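Local coordinates for putative cell adhesion protein (Bacteroides fragilis, PDB 4H40), which is probably a fimbrillin-like pilus component of a gut bacterium, inferred to take part in cell adhesion, at residues B[17-22]-B[171-176]; B[51-56]-B[77-82]. All blocks are in the same frame, centred on the assembly; numbering follows the deposited sequence.

Contact 1. Residues B[17-22]-B[171-176]; sequences DPVAGG and TLYLPP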
loop_
_atom_site.group_PDB
_atom_site.type_symbol
_atom_site.label_atom_id
_atom_site.label_comp_id
_atom_site.label_asym_id
_atom_site.label_seq_id
_atom_site.Cartn_x
_atom_site.Cartn_y
_atom_site.Cartn_z
ATOM N N ASP B 17 -11.346 -40.444 -25.402
ATOM C CA ASP B 17 -12.331 -39.365 -25.359
ATOM C C ASP B 17 -12.135 -38.580 -24.029
ATOM O O ASP B 17 -12.647 -38.991 -22.979
ATOM C CB ASP B 17 -13.772 -39.928 -25.525
ATOM C CG ASP B 17 -14.906 -38.941 -25.242
ATOM O OD1 ASP B 17 -14.933 -37.854 -25.886
ATOM O OD2 ASP B 17 -15.767 -39.255 -24.379
ATOM N N PRO B 18 -11.337 -37.497 -24.031
ATOM C CA PRO B 18 -11.103 -36.776 -22.779
ATOM C C PRO B 18 -12.275 -35.867 -22.421
ATOM O O PRO B 18 -12.902 -35.262 -23.297
ATOM C CB PRO B 18 -9.812 -36.003 -23.044
ATOM C CG PRO B 18 -9.780 -35.816 -24.492
ATOM C CD PRO B 18 -10.594 -36.890 -25.149
ATOM N N VAL B 19 -12.590 -35.804 -21.122
ATOM C CA VAL B 19 -13.684 -34.997 -20.590
ATOM C C VAL B 19 -13.074 -33.932 -19.675
ATOM O O VAL B 19 -12.385 -34.265 -18.709
ATOM C CB VAL B 19 -14.751 -35.896 -19.906
ATOM C CG1 VAL B 19 -15.674 -35.104 -18.982
ATOM C CG2 VAL B 19 -15.565 -36.643 -20.959
ATOM N N ALA B 20 -13.302 -32.652 -20.030
ATOM C CA ALA B 20 -12.810 -31.469 -19.316
ATOM C C ALA B 20 -13.191 -31.476 -17.833
ATOM O O ALA B 20 -14.327 -31.820 -17.484
ATOM C CB ALA B 20 -13.347 -30.202 -19.974
ATOM N N GLY B 21 -12.226 -31.106 -16.988
ATOM C CA GLY B 21 -12.410 -31.056 -15.545
ATOM C C GLY B 21 -12.496 -29.653 -14.992
ATOM O O GLY B 21 -12.651 -29.476 -13.784
ATOM N N GLY B 22 -12.397 -28.667 -15.881
ATOM C CA GLY B 22 -12.474 -27.251 -15.559
ATOM C C GLY B 22 -11.186 -26.669 -15.025
ATOM O O GLY B 22 -10.110 -27.247 -15.205
ATOM N N THR B 171 -13.215 -43.271 -21.868
ATOM C CA THR B 171 -13.402 -41.889 -21.446
ATOM C C THR B 171 -12.325 -41.564 -20.414
ATOM O O THR B 171 -12.170 -42.274 -19.414
ATOM C CB THR B 171 -14.841 -41.649 -20.934
ATOM O OG1 THR B 171 -15.784 -42.082 -21.928
ATOM C CG2 THR B 171 -15.102 -40.202 -20.594
ATOM N N LEU B 172 -11.562 -40.506 -20.689
ATOM C CA LEU B 172 -10.496 -40.008 -19.828
ATOM C C LEU B 172 -11.006 -38.787 -19.077
ATOM O O LEU B 172 -11.147 -37.716 -19.661
ATOM C CB LEU B 172 -9.257 -39.670 -20.680
ATOM C CG LEU B 172 -8.008 -39.197 -19.946
ATOM C CD1 LEU B 172 -7.229 -40.352 -19.416
ATOM C CD2 LEU B 172 -7.124 -38.426 -20.871
ATOM N N TYR B 173 -11.328 -38.957 -17.794
ATOM C CA TYR B 173 -11.824 -37.851 -16.975
ATOM C C TYR B 173 -10.630 -37.019 -16.472
ATOM O O TYR B 173 -9.770 -37.517 -15.721
ATOM C CB TYR B 173 -12.717 -38.367 -15.827
ATOM C CG TYR B 173 -14.045 -38.911 -16.308
ATOM C CD1 TYR B 173 -15.113 -38.059 -16.583
ATOM C CD2 TYR B 173 -14.235 -40.278 -16.495
ATOM C CE1 TYR B 173 -16.337 -38.551 -17.038
ATOM C CE2 TYR B 173 -15.457 -40.786 -16.946
ATOM C CZ TYR B 173 -16.507 -39.917 -17.221
ATOM O OH TYR B 173 -17.725 -40.394 -17.670
ATOM N N LEU B 174 -10.563 -35.760 -16.942
ATOM C CA LEU B 174 -9.473 -34.862 -16.614
ATOM C C LEU B 174 -9.695 -34.202 -15.287
ATOM O O LEU B 174 -10.811 -33.750 -15.017
ATOM C CB LEU B 174 -9.270 -33.779 -17.687
ATOM C CG LEU B 174 -8.946 -34.203 -19.111
ATOM C CD1 LEU B 174 -8.432 -33.043 -19.871
ATOM C CD2 LEU B 174 -7.916 -35.289 -19.155
ATOM N N PRO B 175 -8.643 -34.097 -14.443
ATOM C CA PRO B 175 -8.805 -33.352 -13.194
ATOM C C PRO B 175 -8.821 -31.831 -13.472
ATOM O O PRO B 175 -8.384 -31.410 -14.554
ATOM C CB PRO B 175 -7.581 -33.775 -12.365
ATOM C CG PRO B 175 -6.780 -34.729 -13.241
ATOM C CD PRO B 175 -7.243 -34.537 -14.625
ATOM N N PRO B 176 -9.351 -30.973 -12.575
ATOM C CA PRO B 176 -9.285 -29.533 -12.856
ATOM C C PRO B 176 -7.819 -29.054 -12.876
ATOM O O PRO B 176 -6.936 -29.711 -12.314
ATOM C CB PRO B 176 -10.094 -28.899 -11.722
ATOM C CG PRO B 176 -10.096 -29.900 -10.627
ATOM C CD PRO B 176 -9.940 -31.252 -11.245
HETATM O O HOH W 1 -9.448 -29.812 -16.608
#
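Gly21 N, Gly22 O and Pro175 O all bind one water molecule. The water accepts from Gly21 N and donates to both carbonyl oxygens, the shorter bond being 2.8 Å to Pro175 O. It thus bridges the two segments where the direct bonds between them are interrupted; Gly22 pairs again with Ile177. Upstream the bonds are direct. Val19 N donates to Leu172 O at 2.8 Å. Val19 O in turn accepts from Leu174 N at 2.9 Å, and Leu172 N reaches Asp17 O from above the carbonyl plane. This alternation is that of parallel beta pairing. It joins strand 14-19 to strand 169-173 in a three-stranded mixed sheet of the fimbrillin-like protein, with strand 14-19 in the middle. The side chains of Asp17, Val19, Thr171 and Tyr173 share one face. There Val19 CG2 meets Thr171 CG2 at 3.6 Å, and Val19 CG1, anti to the backbone N (chi1 163°), lies against Tyr173 CD1 at 3.8 Å. Thr171 CG2 also sits over one face of the Tyr173 ring, towards its rim. On the opposite face of the sheet, Pro18 CB touches Leu172 CD2 at 4.2 Å. Leu172 and Leu174 continue into an apolar layer with Phe117 and Leu59. Past the strands, Gly21 CA makes a CA-H...O contact with Leu174 O at 3.2 Å.

Contact 2. Residues B[51-56]-B[77-82]; sequences LEDGST and LVRNAG
Asp53 crosses Arg79 at about a right angle, and its carboxylate holds two donors of the 77-82 segment. OD1 takes Arg79 NH1 at 2.8 Å, a salt bridge. OD2 takes the backbone Asn80 N at 2.9 Å. The arginine is met on the syn side of OD1 and the amide on the anti side of OD2, both well out of the carboxylate plane.

Arg79 can be followed outward. Its CB lies 4.2 Å from Asp53 OD2. The chain then bends at chi2 (-62°), which places CD 3.7 Å from Asp53 OD1. CZ lies near both Asp53 OD1 and Gly54 CA. At the tip, NH1 has Asp53 OD1 at the guanidinium edge, near its plane. The carboxylate and guanidinium planes are 55° apart. Gly54 CA lies over one guanidinium face, offset towards the rim.

Residues Glu52 to Ser55 form a type II beta turn. Its third position is Gly54, whose positive phi of 93° suits glycine. Glu52 O accepts from both Ser55 N and Ser55 OG, so the turn is held twice. The turn leads into strand 56-62, which pairs antiparallel with strand 74-79. Gly54 N donates to Val78 O, and Val78 N to Ser55 O at 2.9 Å. Beyond them Thr56 and Leu77 form a non-hydrogen-bonded pair. Val78 points toward the 51-56 segment: CG1 touches Leu51 CB at 3.9 Å, and Val78 CG2 lies 3.5 Å from Ser55 OG. Leu89 of strand 88-94 also packs on Val78.

With Asp53 and Arg79 both exposed, solvent probably screens their charges. The carboxylate's second bond, to Asn80 N, ties the ion pair to the backbone where strand 74-79 ends.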
loop_
_atom_site.group_PDB
_atom_site.type_symbol
_atom_site.label_atom_id
_atom_site.label_comp_id
_atom_site.label_asym_id
_atom_site.label_seq_id
_atom_site.Cartn_x
_atom_site.Cartn_y
_atom_site.Cartn_z
ATOM N N LEU B 51 -13.563 -24.519 -18.645
ATOM C CA LEU B 51 -12.438 -24.074 -19.466
ATOM C C LEU B 51 -12.987 -23.082 -20.478
ATOM O O LEU B 51 -14.085 -23.297 -20.990
ATOM C CB LEU B 51 -11.745 -25.269 -20.151
ATOM C CG LEU B 51 -11.180 -26.352 -19.224
ATOM C CD1 LEU B 51 -10.694 -27.563 -20.008
ATOM C CD2 LEU B 51 -10.060 -25.804 -18.348
ATOM N N GLU B 52 -12.305 -21.968 -20.699
ATOM C CA GLU B 52 -12.810 -20.921 -21.595
ATOM C C GLU B 52 -12.922 -21.409 -23.052
ATOM O O GLU B 52 -12.052 -22.115 -23.560
ATOM C CB GLU B 52 -11.968 -19.629 -21.506
ATOM C CG GLU B 52 -11.952 -18.969 -20.122
ATOM C CD GLU B 52 -13.294 -18.631 -19.483
ATOM O OE1 GLU B 52 -14.196 -18.159 -20.214
ATOM O OE2 GLU B 52 -13.439 -18.823 -18.249
ATOM N N ASP B 53 -14.052 -21.094 -23.682
ATOM C CA ASP B 53 -14.336 -21.450 -25.065
ATOM C C ASP B 53 -13.227 -20.905 -25.982
ATOM O O ASP B 53 -12.858 -19.732 -25.858
ATOM C CB ASP B 53 -15.714 -20.883 -25.453
ATOM C CG ASP B 53 -16.280 -21.408 -26.749
ATOM O OD1 ASP B 53 -15.880 -20.902 -27.815
ATOM O OD2 ASP B 53 -17.174 -22.274 -26.696
ATOM N N GLY B 54 -12.679 -21.774 -26.837
ATOM C CA GLY B 54 -11.626 -21.418 -27.784
ATOM C C GLY B 54 -10.213 -21.643 -27.285
ATOM O O GLY B 54 -9.257 -21.540 -28.058
ATOM N N SER B 55 -10.063 -21.938 -25.985
ATOM C CA SER B 55 -8.766 -22.237 -25.382
ATOM C C SER B 55 -8.327 -23.635 -25.789
ATOM O O SER B 55 -9.141 -24.424 -26.269
ATOM C CB SER B 55 -8.815 -22.097 -23.863
ATOM O OG SER B 55 -9.553 -23.133 -23.244
ATOM N N THR B 56 -7.032 -23.921 -25.657
ATOM C CA THR B 56 -6.505 -25.233 -26.023
ATOM C C THR B 56 -5.901 -25.893 -24.811
ATOM O O THR B 56 -5.438 -25.198 -23.899
ATOM C CB THR B 56 -5.463 -25.153 -27.165
ATOM O OG1 THR B 56 -4.343 -24.361 -26.754
ATOM C CG2 THR B 56 -6.049 -24.633 -28.469
ATOM N N LEU B 77 -9.141 -28.567 -28.699
ATOM C CA LEU B 77 -9.793 -27.260 -28.736
ATOM C C LEU B 77 -11.053 -27.330 -27.875
ATOM O O LEU B 77 -11.803 -28.308 -27.942
ATOM C CB LEU B 77 -10.108 -26.807 -30.173
ATOM C CG LEU B 77 -10.775 -25.433 -30.325
ATOM C CD1 LEU B 77 -9.807 -24.300 -30.042
ATOM C CD2 LEU B 77 -11.354 -25.263 -31.685
ATOM N N VAL B 78 -11.240 -26.327 -27.021
ATOM C CA VAL B 78 -12.378 -26.266 -26.105
ATOM C C VAL B 78 -13.529 -25.516 -26.777
ATOM O O VAL B 78 -13.328 -24.437 -27.345
ATOM C CB VAL B 78 -11.989 -25.606 -24.741
ATOM C CG1 VAL B 78 -13.187 -25.494 -23.787
ATOM C CG2 VAL B 78 -10.826 -26.332 -24.067
ATOM N N ARG B 79 -14.728 -26.097 -26.701
ATOM C CA ARG B 79 -15.980 -25.507 -27.159
ATOM C C ARG B 79 -17.048 -25.860 -26.136
ATOM O O ARG B 79 -17.357 -27.041 -25.930
ATOM C CB ARG B 79 -16.396 -25.932 -28.590
ATOM C CG ARG B 79 -15.534 -25.404 -29.742
ATOM C CD ARG B 79 -15.492 -23.889 -29.900
ATOM N NE ARG B 79 -14.407 -23.507 -30.806
ATOM C CZ ARG B 79 -13.921 -22.277 -30.939
ATOM N NH1 ARG B 79 -14.415 -21.278 -30.216
ATOM N NH2 ARG B 79 -12.929 -22.038 -31.786
ATOM N N ASN B 80 -17.574 -24.825 -25.458
ATOM C CA ASN B 80 -18.619 -24.947 -24.442
ATOM C C ASN B 80 -19.964 -25.185 -25.138
ATOM O O ASN B 80 -20.912 -24.404 -25.001
ATOM C CB ASN B 80 -18.629 -23.715 -23.530
ATOM C CG ASN B 80 -17.465 -23.647 -22.568
ATOM O OD1 ASN B 80 -16.630 -24.556 -22.465
ATOM N ND2 ASN B 80 -17.394 -22.568 -21.823
ATOM N N ALA B 81 -20.023 -26.312 -25.879
ATOM C CA ALA B 81 -21.149 -26.730 -26.689
ATOM C C ALA B 81 -21.912 -27.921 -26.087
ATOM O O ALA B 81 -22.913 -28.324 -26.669
ATOM C CB ALA B 81 -20.658 -27.077 -28.084
ATOM N N GLY B 82 -21.490 -28.427 -24.922
ATOM C CA GLY B 82 -22.140 -29.550 -24.234
ATOM C C GLY B 82 -23.497 -29.237 -23.617
ATOM O O GLY B 82 -23.982 -28.100 -23.715
#

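Both contacts are partly buried and lie on the same side of the chain's centre, with their own centres about 13 Å apart. Contact 2 is nested within the loop that contact 1 closes. The two hold different strands: contact 1 joins strands distant in sequence in parallel, contact 2 neighbouring strands in antiparallel. Backbone bonds serve both. Both also bury apolar side chains, Leu172 and Leu174 in the first, Leu51 and Val78 in the second. Contact 1 adds a bridging water, contact 2 a surface ion pair and a tight turn. They meet directly where Ala20 CB packs on Leu51 CD1 at 3.7 Å.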